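Local coordinates for protein glucose 1-dehydrogenase (Haloferax mediterranei, PDB 2B5W) that oxidises D-glucose and related aldose sugars to the lactone with NADP(+), or less readily NAD(+), as electron acceptor, using a catalytic zinc ion, at residues T188-K193 / T317-W322. The protein carries 1 engineered substitution. Residues are numbered along the deposited sequence; the frame is centred on the assembly and turned at random.
Sequences TLAMLK and TKLPKW
Leu319 meets helix 183-194 through one methyl, CD2, which rests against the backbone where Ala190 passes into Met191. Leu319 CD2 is 4.0 Å from each of Ala190 CB, Ala190 C and Met191 N, so the methyl touches helix main chain as much as side chain. Met191 adds a looser apolar touch, its CG 4.3 Å from Leu319 CD2. With only a methyl at Ala190, the two backbones come near, Ala190 CA and Leu319 CA being 6.6 Å apart. Leu319 sets CG opposite its own carbonyl carbon (chi1 -60°), a turn that carries the branched end closer to the helix than the initial direction of the side chain suggests.

Residues 188-193 belong to the helix that follows strand 175-179 of the Rossmann-type nucleotide-binding domain; its first turn includes Ser183 and Leu184, which bind NADP(+) together with Asn181 and Gly182 just before it. The other partner is the short link between helices 306-318 and 321-327, where Pro320 is the N-cap residue of the second helix; its nearest ring atom, Pro320 CD, stays 4.9 Å from Ala190 CB.

On the helix itself, the i to i-4 hydrogen bond from Leu192 N to Thr188 O (2.8 Å) spans Ala190 and Met191, the residues that Leu319 touches. Thr188, Leu189 and Leu192 pack on strand 175-179, while Met191 also touches Ile152, Thr155 and Glu156 of helix 149-164.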
# COMPACT_ATOMS: atom_id res chain seq x y z
N THR A 188 11.48 -7.94 -15.01
CA THR A 188 10.49 -8.19 -14.00
C THR A 188 9.52 -9.29 -14.42
O THR A 188 9.18 -10.16 -13.62
CB THR A 188 9.75 -6.91 -13.65
OG1 THR A 188 10.68 -5.96 -13.11
CG2 THR A 188 8.73 -7.14 -12.62
N LEU A 189 9.10 -9.28 -15.67
CA LEU A 189 8.19 -10.31 -16.16
C LEU A 189 8.81 -11.72 -16.02
O LEU A 189 8.13 -12.65 -15.59
CB LEU A 189 7.81 -9.97 -17.60
CG LEU A 189 6.78 -10.88 -18.27
CD1 LEU A 189 5.45 -10.77 -17.63
CD2 LEU A 189 6.74 -10.54 -19.78
N ALA A 190 10.08 -11.89 -16.41
CA ALA A 190 10.77 -13.15 -16.25
C ALA A 190 10.94 -13.51 -14.79
O ALA A 190 10.79 -14.68 -14.40
CB ALA A 190 12.13 -13.12 -16.93
N MET A 191 11.23 -12.52 -13.95
CA MET A 191 11.27 -12.77 -12.52
C MET A 191 9.92 -13.28 -11.96
O MET A 191 9.88 -14.17 -11.14
CB MET A 191 11.72 -11.54 -11.73
CG MET A 191 13.13 -11.09 -12.09
SD MET A 191 13.59 -9.53 -11.33
CE MET A 191 13.42 -9.96 -9.57
N LEU A 192 8.83 -12.69 -12.39
CA LEU A 192 7.51 -13.09 -11.93
C LEU A 192 7.20 -14.51 -12.39
O LEU A 192 6.57 -15.27 -11.67
CB LEU A 192 6.41 -12.10 -12.37
CG LEU A 192 6.53 -10.74 -11.69
CD1 LEU A 192 5.67 -9.70 -12.38
CD2 LEU A 192 6.16 -10.81 -10.19
N LYS A 193 7.69 -14.90 -13.56
CA LYS A 193 7.43 -16.24 -14.03
C LYS A 193 8.00 -17.28 -13.08
O LYS A 193 7.45 -18.38 -12.93
CB LYS A 193 8.05 -16.41 -15.42
CG LYS A 193 7.75 -17.74 -16.08
CD LYS A 193 8.25 -17.73 -17.50
CE LYS A 193 8.06 -19.08 -18.19
NZ LYS A 193 6.66 -19.20 -18.62
N THR A 317 19.96 -17.13 -11.41
CA THR A 317 20.17 -18.54 -11.72
C THR A 317 18.95 -19.26 -12.28
O THR A 317 19.04 -20.25 -13.01
CB THR A 317 20.69 -19.22 -10.45
OG1 THR A 317 21.93 -18.60 -10.04
CG2 THR A 317 21.02 -20.61 -10.69
N LYS A 318 17.76 -18.71 -11.95
CA LYS A 318 16.50 -19.27 -12.41
C LYS A 318 15.97 -18.69 -13.72
O LYS A 318 15.00 -19.20 -14.29
CB LYS A 318 15.43 -19.04 -11.35
CG LYS A 318 15.73 -19.70 -10.05
CD LYS A 318 14.59 -19.54 -9.03
CE LYS A 318 15.02 -20.00 -7.64
NZ LYS A 318 14.27 -19.33 -6.49
N LEU A 319 16.56 -17.61 -14.17
CA LEU A 319 16.06 -17.00 -15.41
C LEU A 319 16.46 -17.87 -16.62
O LEU A 319 17.55 -18.43 -16.65
CB LEU A 319 16.58 -15.57 -15.54
CG LEU A 319 16.19 -14.61 -14.43
CD1 LEU A 319 16.92 -13.29 -14.60
CD2 LEU A 319 14.75 -14.46 -14.28
N PRO A 320 15.61 -18.00 -17.62
CA PRO A 320 16.00 -18.83 -18.78
C PRO A 320 17.20 -18.29 -19.55
O PRO A 320 17.34 -17.05 -19.67
CB PRO A 320 14.74 -18.82 -19.66
CG PRO A 320 13.69 -18.33 -18.85
CD PRO A 320 14.27 -17.43 -17.77
N LYS A 321 18.05 -19.19 -20.09
CA LYS A 321 19.24 -18.72 -20.80
C LYS A 321 18.84 -17.97 -22.05
O LYS A 321 19.44 -16.95 -22.37
CB LYS A 321 20.15 -19.87 -21.21
CG LYS A 321 21.13 -20.18 -20.12
CD LYS A 321 20.45 -20.73 -18.89
CE LYS A 321 21.43 -21.16 -17.82
NZ LYS A 321 20.79 -21.33 -16.50
N TRP A 322 17.78 -18.42 -22.75
CA TRP A 322 17.34 -17.72 -23.96
C TRP A 322 16.93 -16.30 -23.63
O TRP A 322 17.09 -15.43 -24.44
CB TRP A 322 16.17 -18.42 -24.72
CG TRP A 322 14.85 -18.27 -24.02
CD1 TRP A 322 14.29 -19.15 -23.14
CD2 TRP A 322 13.93 -17.14 -24.09
NE1 TRP A 322 13.09 -18.65 -22.68
CE2 TRP A 322 12.85 -17.43 -23.24
CE3 TRP A 322 13.94 -15.94 -24.78
CZ2 TRP A 322 11.79 -16.54 -23.04
CZ3 TRP A 322 12.88 -15.06 -24.60
CH2 TRP A 322 11.82 -15.36 -23.74